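PDB 6UYH: prolyl-tRNA synthetase from Naegleria fowleri, which attaches proline to its cognate tRNA in an ATP-dependent reaction, and is held here with the inhibitor halofuginone and an ATP analogue. Local coordinates for residues V194-G206 with H402-N414. Numbering follows the deposited sequence. Where two conformers were deposited one is given.
Sequences VYEELLAVPVIKG and HDSMLNKARKEMN. With EDO (1,2-ethanediol), chain Z.
Ala200 and Pro202 press against one side of helix 402-414, and the backbones come closest here, with the CA atoms of Ala200 and Leu406 only 4.4 Å apart. Ala200 has left helical geometry with a positive phi; its methyl lies among His402, Met405 and Leu406 and meets the imidazole obliquely, in an off-centre CH-pi contact, while its carbonyl O receives a CA-H...O contact from Leu406 CA at 3.5 Å. His402 turns CE1 to two carbonyl oxygens, Glu196 O near the ring plane and Glu197 O oblique to it. One turn further along, Pro202 CD meets Ala409 CB at 3.5 Å, and Pro202 CG rests on the backbone of Arg410. Leu406 CD1 runs alongside Pro202 CD, the two side chains pointing opposite ways. The tight row ends at Met413, whose chain bends at chi3 (73°) and brings CE to Pro202 CB at 3.8 Å and Ile204 CG1 at 3.9 Å.

A polar flank lies beside this apolar row. Arg410 grips Glu196 end-on, NH1 to OE2 at 2.9 Å and NH2 to OE1 at 3.0 Å. Both oxygens lie near the guanidinium plane, yet they are met from above the carboxylate, the two planes standing 54° apart. Val203 N donates to the anti lone pair of Glu196 OE2, which fixes the carboxylate from a second direction, and Pro202 CB lies over one guanidinium face. Two waters bridge the segments, one from Leu198 O to His402 ND1, the other from Val203 O to Arg410 NH1. The solvent side of helix 402-414 is looser: Ser404 and Asn407 hold a 1,2-ethanediol, probably from the crystallisation liquor.

The close CA approach and the deep burial of Ala200 and Pro202 place the junction mainly at the turn: a helix-to-strand connection of the class II synthetase catalytic core, docked on helix 391-415.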
ATOM      1  N   VAL A 194     -13.433  13.410   0.985  1.00 19.61           N
ATOM      2  CA  VAL A 194     -11.969  13.426   0.920  1.00 20.07           C
ATOM      3  C   VAL A 194     -11.481  14.817   0.539  1.00 20.60           C
ATOM      4  O   VAL A 194     -10.637  15.408   1.219  1.00 21.80           O
ATOM      5  CB  VAL A 194     -11.439  12.373  -0.072  1.00 17.99           C
ATOM      6  CG1 VAL A 194      -9.917  12.591  -0.313  1.00 17.92           C
ATOM      7  CG2 VAL A 194     -11.699  10.945   0.441  1.00 15.97           C
ATOM      8  N   TYR A 195     -12.007  15.362  -0.556  1.00 16.74           N
ATOM      9  CA  TYR A 195     -11.540  16.670  -0.993  1.00 16.51           C
ATOM     10  C   TYR A 195     -11.850  17.745   0.045  1.00 20.98           C
ATOM     11  O   TYR A 195     -10.969  18.525   0.423  1.00 21.16           O
ATOM     12  CB  TYR A 195     -12.154  17.018  -2.341  1.00 17.73           C
ATOM     13  CG  TYR A 195     -11.376  16.447  -3.491  1.00 20.06           C
ATOM     14  CD1 TYR A 195     -11.833  15.332  -4.194  1.00 18.15           C
ATOM     15  CD2 TYR A 195     -10.149  17.003  -3.856  1.00 16.27           C
ATOM     16  CE1 TYR A 195     -11.100  14.813  -5.260  1.00 19.48           C
ATOM     17  CE2 TYR A 195      -9.414  16.490  -4.905  1.00 18.93           C
ATOM     18  CZ  TYR A 195      -9.892  15.400  -5.606  1.00 19.68           C
ATOM     19  OH  TYR A 195      -9.140  14.902  -6.650  1.00 19.60           O
ATOM     20  N   GLU A 196     -13.086  17.779   0.549  1.00 19.17           N
ATOM     21  CA  GLU A 196     -13.491  18.915   1.380  1.00 21.43           C
ATOM     22  C   GLU A 196     -13.008  18.763   2.822  1.00 25.45           C
ATOM     23  O   GLU A 196     -12.455  19.705   3.395  1.00 24.38           O
ATOM     24  CB  GLU A 196     -15.006  19.104   1.315  1.00 22.17           C
ATOM     25  CG  GLU A 196     -15.464  19.516  -0.116  1.00 20.76           C
ATOM     26  CD  GLU A 196     -16.759  20.295  -0.164  1.00 26.43           C
ATOM     27  OE1 GLU A 196     -17.380  20.517   0.895  1.00 27.83           O
ATOM     28  OE2 GLU A 196     -17.153  20.691  -1.282  1.00 24.55           O
ATOM     29  N   GLU A 197     -13.179  17.577   3.416  1.00 21.83           N
ATOM     30  CA  GLU A 197     -12.867  17.407   4.835  1.00 24.77           C
ATOM     31  C   GLU A 197     -11.384  17.139   5.092  1.00 26.56           C
ATOM     32  O   GLU A 197     -10.874  17.517   6.149  1.00 27.26           O
ATOM     33  CB  GLU A 197     -13.712  16.279   5.436  1.00 24.96           C
ATOM     34  CG  GLU A 197     -15.205  16.598   5.487  1.00 25.01           C
ATOM     35  CD  GLU A 197     -16.067  15.424   5.955  1.00 33.30           C
ATOM     36  OE1 GLU A 197     -17.275  15.427   5.638  1.00 34.99           O
ATOM     37  OE2 GLU A 197     -15.552  14.500   6.632  1.00 35.03           O
ATOM     38  N   LEU A 198     -10.668  16.506   4.165  1.00 22.92           N
ATOM     39  CA  LEU A 198      -9.237  16.269   4.333  0.61 18.92           C
ATOM     40  C   LEU A 198      -8.377  17.324   3.648  1.00 23.84           C
ATOM     41  O   LEU A 198      -7.422  17.832   4.248  1.00 22.83           O
ATOM     42  CB  LEU A 198      -8.851  14.880   3.800  0.61 18.95           C
ATOM     43  CG  LEU A 198      -9.371  13.680   4.591  0.61 21.16           C
ATOM     44  CD1 LEU A 198      -8.834  12.389   3.995  0.61 22.02           C
ATOM     45  CD2 LEU A 198      -8.976  13.817   6.051  0.61 23.98           C
ATOM     46  N   LEU A 199      -8.685  17.649   2.391  1.00 23.51           N
ATOM     47  CA  LEU A 199      -7.841  18.511   1.563  1.00 17.60           C
ATOM     48  C   LEU A 199      -8.311  19.958   1.496  1.00 20.27           C
ATOM     49  O   LEU A 199      -7.613  20.786   0.892  1.00 18.87           O
ATOM     50  CB  LEU A 199      -7.752  17.937   0.140  1.00 15.93           C
ATOM     51  CG  LEU A 199      -7.331  16.457   0.081  1.00 18.00           C
ATOM     52  CD1 LEU A 199      -7.291  15.949  -1.352  1.00 18.54           C
ATOM     53  CD2 LEU A 199      -5.984  16.220   0.773  1.00 18.31           C
ATOM     54  N   ALA A 200      -9.468  20.274   2.090  1.00 18.08           N
ATOM     55  CA  ALA A 200     -10.056  21.618   2.066  1.00 18.85           C
ATOM     56  C   ALA A 200     -10.232  22.137   0.638  1.00 21.08           C
ATOM     57  O   ALA A 200     -10.073  23.328   0.371  1.00 20.12           O
ATOM     58  CB  ALA A 200      -9.232  22.597   2.912  1.00 23.60           C
ATOM     59  N   VAL A 201     -10.574  21.245  -0.285  1.00 19.95           N
ATOM     60  CA  VAL A 201     -10.801  21.595  -1.689  1.00 19.78           C
ATOM     61  C   VAL A 201     -12.290  21.442  -1.987  1.00 20.54           C
ATOM     62  O   VAL A 201     -12.843  20.358  -1.782  1.00 18.87           O
ATOM     63  CB  VAL A 201      -9.974  20.719  -2.643  1.00 21.10           C
ATOM     64  CG1 VAL A 201     -10.443  20.942  -4.086  1.00 20.91           C
ATOM     65  CG2 VAL A 201      -8.479  21.021  -2.510  1.00 22.12           C
ATOM     66  N   PRO A 202     -12.962  22.468  -2.499  1.00 19.62           N
ATOM     67  CA  PRO A 202     -14.389  22.333  -2.809  1.00 20.42           C
ATOM     68  C   PRO A 202     -14.600  21.592  -4.119  1.00 18.57           C
ATOM     69  O   PRO A 202     -13.759  21.625  -5.021  1.00 21.57           O
ATOM     70  CB  PRO A 202     -14.859  23.791  -2.914  1.00 25.31           C
ATOM     71  CG  PRO A 202     -13.654  24.512  -3.448  1.00 18.78           C
ATOM     72  CD  PRO A 202     -12.462  23.826  -2.775  1.00 18.45           C
ATOM     73  N   VAL A 203     -15.752  20.915  -4.220  1.00 21.67           N
ATOM     74  CA  VAL A 203     -16.050  20.092  -5.388  1.00 19.84           C
ATOM     75  C   VAL A 203     -17.441  20.421  -5.900  1.00 19.89           C
ATOM     76  O   VAL A 203     -18.276  20.997  -5.199  1.00 23.04           O
ATOM     77  CB  VAL A 203     -15.966  18.567  -5.114  1.00 20.28           C
ATOM     78  CG1 VAL A 203     -14.621  18.166  -4.526  1.00 21.82           C
ATOM     79  CG2 VAL A 203     -17.103  18.116  -4.228  1.00 22.46           C
ATOM     80  N   ILE A 204     -17.679  20.028  -7.149  1.00 19.83           N
ATOM     81  CA  ILE A 204     -19.002  20.056  -7.762  1.00 21.73           C
ATOM     82  C   ILE A 204     -19.301  18.649  -8.254  1.00 22.28           C
ATOM     83  O   ILE A 204     -18.533  18.095  -9.050  1.00 21.96           O
ATOM     84  CB  ILE A 204     -19.084  21.050  -8.927  1.00 24.29           C
ATOM     85  CG1 ILE A 204     -18.800  22.471  -8.444  1.00 28.72           C
ATOM     86  CG2 ILE A 204     -20.473  20.981  -9.554  1.00 23.47           C
ATOM     87  CD1 ILE A 204     -18.612  23.452  -9.581  1.00 39.67           C
ATOM     88  N   LYS A 205     -20.408  18.075  -7.787  1.00 20.80           N
ATOM     89  CA  LYS A 205     -20.825  16.750  -8.228  1.00 18.67           C
ATOM     90  C   LYS A 205     -21.624  16.855  -9.520  1.00 19.38           C
ATOM     91  O   LYS A 205     -22.491  17.710  -9.652  1.00 20.91           O
ATOM     92  CB  LYS A 205     -21.703  16.087  -7.169  1.00 22.14           C
ATOM     93  CG  LYS A 205     -21.009  15.689  -5.892  1.00 20.84           C
ATOM     94  CD  LYS A 205     -22.071  15.203  -4.907  1.00 21.29           C
ATOM     95  CE  LYS A 205     -21.447  14.648  -3.621  1.00 24.45           C
ATOM     96  NZ  LYS A 205     -22.537  14.257  -2.675  1.00 24.09           N
ATOM     97  N   GLY A 206     -21.375  15.938 -10.447  1.00 19.75           N
ATOM     98  CA  GLY A 206     -22.165  15.936 -11.661  1.00 19.93           C
ATOM     99  C   GLY A 206     -22.021  14.611 -12.375  1.00 20.32           C
ATOM    100  O   GLY A 206     -21.249  13.742 -11.970  1.00 22.95           O
ATOM    101  N   HIS A 402      -8.547  24.944   8.700  1.00 28.41           N
ATOM    102  CA  HIS A 402      -9.163  24.102   7.680  1.00 24.90           C
ATOM    103  C   HIS A 402     -10.397  24.773   7.085  1.00 29.92           C
ATOM    104  O   HIS A 402     -10.557  24.839   5.858  1.00 27.55           O
ATOM    105  CB  HIS A 402      -9.547  22.739   8.255  1.00 24.87           C
ATOM    106  CG  HIS A 402     -10.417  21.950   7.328  1.00 30.85           C
ATOM    107  ND1 HIS A 402      -9.909  21.006   6.462  1.00 31.02           N
ATOM    108  CD2 HIS A 402     -11.747  22.018   7.076  1.00 30.33           C
ATOM    109  CE1 HIS A 402     -10.895  20.504   5.738  1.00 32.82           C
ATOM    110  NE2 HIS A 402     -12.018  21.105   6.085  1.00 29.83           N
ATOM    111  N   ASP A 403     -11.298  25.253   7.944  1.00 26.57           N
ATOM    112  CA  ASP A 403     -12.525  25.876   7.454  1.00 25.79           C
ATOM    113  C   ASP A 403     -12.226  27.085   6.576  1.00 25.92           C
ATOM    114  O   ASP A 403     -12.868  27.274   5.536  1.00 26.73           O
ATOM    115  CB  ASP A 403     -13.415  26.272   8.634  1.00 28.14           C
ATOM    116  CG  ASP A 403     -13.924  25.066   9.409  1.00 34.33           C
ATOM    117  OD1 ASP A 403     -13.784  23.929   8.912  1.00 32.25           O
ATOM    118  OD2 ASP A 403     -14.463  25.252  10.517  1.00 36.28           O
ATOM    119  N   SER A 404     -11.254  27.910   6.973  1.00 26.28           N
ATOM    120  CA  SER A 404     -10.931  29.109   6.203  1.00 31.39           C
ATOM    121  C   SER A 404     -10.378  28.746   4.830  1.00 27.44           C
ATOM    122  O   SER A 404     -10.726  29.380   3.824  1.00 25.87           O
ATOM    123  CB  SER A 404      -9.920  29.970   6.962  1.00 35.22           C
ATOM    124  OG  SER A 404     -10.443  30.460   8.189  1.00 36.36           O
ATOM    125  N   MET A 405      -9.493  27.745   4.779  1.00 24.80           N
ATOM    126  CA  MET A 405      -8.924  27.301   3.511  1.00 23.93           C
ATOM    127  C   MET A 405     -10.014  26.814   2.570  1.00 29.39           C
ATOM    128  O   MET A 405     -10.027  27.160   1.382  1.00 27.03           O
ATOM    129  CB  MET A 405      -7.881  26.202   3.765  1.00 24.73           C
ATOM    130  CG  MET A 405      -6.623  26.707   4.474  1.00 27.93           C
ATOM    131  SD  MET A 405      -5.466  25.390   4.901  1.00 26.61           S
ATOM    132  CE  MET A 405      -5.101  24.699   3.281  1.00 26.27           C
ATOM    133  N   LEU A 406     -10.946  26.008   3.088  1.00 23.12           N
ATOM    134  CA  LEU A 406     -12.030  25.496   2.253  1.00 22.52           C
ATOM    135  C   LEU A 406     -12.983  26.613   1.836  1.00 26.72           C
ATOM    136  O   LEU A 406     -13.412  26.678   0.677  1.00 25.88           O
ATOM    137  CB  LEU A 406     -12.777  24.391   3.004  1.00 22.59           C
ATOM    138  CG  LEU A 406     -14.042  23.836   2.351  1.00 23.36           C
ATOM    139  CD1 LEU A 406     -13.676  23.222   1.016  1.00 21.21           C
ATOM    140  CD2 LEU A 406     -14.730  22.810   3.275  1.00 25.14           C
ATOM    141  N   ASN A 407     -13.311  27.510   2.765  1.00 28.13           N
ATOM    142  CA  ASN A 407     -14.237  28.594   2.457  1.00 25.70           C
ATOM    143  C   ASN A 407     -13.655  29.550   1.424  1.00 27.49           C
ATOM    144  O   ASN A 407     -14.369  30.007   0.526  1.00 28.05           O
ATOM    145  CB  ASN A 407     -14.593  29.349   3.735  1.00 27.28           C
ATOM    146  CG  ASN A 407     -15.498  28.550   4.647  1.00 34.02           C
ATOM    147  OD1 ASN A 407     -16.213  27.655   4.197  1.00 38.52           O
ATOM    148  ND2 ASN A 407     -15.486  28.882   5.937  1.00 35.27           N
ATOM    149  N   LYS A 408     -12.366  29.878   1.550  1.00 28.98           N
ATOM    150  CA  LYS A 408     -11.722  30.759   0.581  1.00 31.49           C
ATOM    151  C   LYS A 408     -11.738  30.143  -0.812  1.00 27.66           C
ATOM    152  O   LYS A 408     -12.050  30.821  -1.799  1.00 25.61           O
ATOM    153  CB  LYS A 408     -10.287  31.052   1.021  1.00 30.54           C
ATOM    154  CG  LYS A 408      -9.483  31.916   0.049  1.00 32.45           C
ATOM    155  CD  LYS A 408      -8.050  32.145   0.554  1.00 31.14           C
ATOM    156  CE  LYS A 408      -7.288  33.099  -0.370  1.00 36.58           C
ATOM    157  NZ  LYS A 408      -5.860  33.317   0.005  1.00 33.97           N
ATOM    158  N   ALA A 409     -11.419  28.855  -0.911  1.00 23.98           N
ATOM    159  CA  ALA A 409     -11.394  28.203  -2.215  1.00 22.43           C
ATOM    160  C   ALA A 409     -12.793  28.089  -2.799  1.00 27.30           C
ATOM    161  O   ALA A 409     -12.978  28.243  -4.014  1.00 25.65           O
ATOM    162  CB  ALA A 409     -10.736  26.830  -2.097  1.00 22.48           C
ATOM    163  N   ARG A 410     -13.801  27.839  -1.954  1.00 22.61           N
ATOM    164  CA  ARG A 410     -15.159  27.732  -2.486  1.00 23.48           C
ATOM    165  C   ARG A 410     -15.657  29.083  -2.979  1.00 23.66           C
ATOM    166  O   ARG A 410     -16.339  29.160  -4.007  1.00 26.03           O
ATOM    167  CB  ARG A 410     -16.120  27.162  -1.444  1.00 24.71           C
ATOM    168  CG  ARG A 410     -17.388  26.567  -2.095  1.00 28.05           C
ATOM    169  CD  ARG A 410     -18.508  26.296  -1.096  1.00 28.79           C
ATOM    170  NE  ARG A 410     -18.069  25.492   0.045  1.00 29.77           N
ATOM    171  CZ  ARG A 410     -17.871  24.175   0.011  1.00 29.83           C
ATOM    172  NH1 ARG A 410     -18.055  23.492  -1.119  1.00 28.33           N
ATOM    173  NH2 ARG A 410     -17.486  23.538   1.108  1.00 26.86           N
ATOM    174  N   LYS A 411     -15.335  30.156  -2.258  1.00 23.16           N
ATOM    175  CA  LYS A 411     -15.739  31.488  -2.711  1.00 30.38           C
ATOM    176  C   LYS A 411     -15.078  31.838  -4.039  1.00 31.75           C
ATOM    177  O   LYS A 411     -15.741  32.346  -4.955  1.00 32.91           O
ATOM    178  CB  LYS A 411     -15.399  32.521  -1.639  1.00 28.02           C
ATOM    179  CG  LYS A 411     -15.705  33.975  -1.985  1.00 35.96           C
ATOM    180  CD  LYS A 411     -15.268  34.860  -0.821  1.00 39.12           C
ATOM    181  CE  LYS A 411     -14.869  36.256  -1.265  1.00 51.06           C
ATOM    182  NZ  LYS A 411     -16.018  36.989  -1.834  1.00 51.79           N
ATOM    183  N   GLU A 412     -13.779  31.553  -4.170  1.00 29.64           N
ATOM    184  CA  GLU A 412     -13.098  31.750  -5.448  1.00 28.99           C
ATOM    185  C   GLU A 412     -13.755  30.928  -6.551  1.00 28.70           C
ATOM    186  O   GLU A 412     -14.020  31.437  -7.646  1.00 30.52           O
ATOM    187  CB  GLU A 412     -11.619  31.382  -5.331  1.00 34.51           C
ATOM    188  CG  GLU A 412     -10.800  32.284  -4.428  1.00 54.87           C
ATOM    189  CD  GLU A 412      -9.317  31.934  -4.445  1.00 72.18           C
ATOM    190  OE1 GLU A 412      -8.865  31.303  -5.424  1.00 80.05           O
ATOM    191  OE2 GLU A 412      -8.605  32.285  -3.479  1.00 78.49           O
ATOM    192  N   MET A 413     -14.023  29.647  -6.285  1.00 25.45           N
ATOM    193  CA  MET A 413     -14.601  28.797  -7.323  1.00 23.68           C
ATOM    194  C   MET A 413     -15.962  29.321  -7.776  1.00 30.56           C
ATOM    195  O   MET A 413     -16.227  29.432  -8.981  1.00 29.36           O
ATOM    196  CB  MET A 413     -14.720  27.358  -6.823  1.00 20.34           C
ATOM    197  CG  MET A 413     -15.316  26.418  -7.884  1.00 24.49           C
ATOM    198  SD  MET A 413     -15.289  24.692  -7.398  1.00 30.89           S
ATOM    199  CE  MET A 413     -16.582  24.708  -6.169  1.00 29.40           C
ATOM    200  N   ASN A 414     -16.834  29.659  -6.819  1.00 24.82           N
ATOM    201  CA  ASN A 414     -18.194  30.069  -7.162  1.00 29.26           C
ATOM    202  C   ASN A 414     -18.199  31.388  -7.926  1.00 34.49           C
ATOM    203  O   ASN A 414     -19.024  31.583  -8.826  1.00 32.32           O
ATOM    204  CB  ASN A 414     -19.050  30.179  -5.899  1.00 30.36           C
ATOM    205  CG  ASN A 414     -19.475  28.828  -5.369  1.00 39.22           C
ATOM    206  OD1 ASN A 414     -19.644  27.880  -6.136  1.00 39.67           O
ATOM    207  ND2 ASN A 414     -19.656  28.730  -4.054  1.00 37.44           N
TER
HETATM  208  C1  EDO Z 708     -13.292  32.802   7.586  1.00 48.77           C
HETATM  209  O1  EDO Z 708     -11.894  32.546   7.416  1.00 46.50           O
HETATM  210  C2  EDO Z 708     -14.095  31.782   6.796  1.00 47.41           C
HETATM  211  O2  EDO Z 708     -14.241  30.586   7.569  1.00 49.51           O
HETATM  212  O   HOH W   1      -7.406  19.484   6.678  1.00 24.28           O
HETATM  213  O   HOH W   2     -18.816  24.010  -4.021  1.00 48.37           O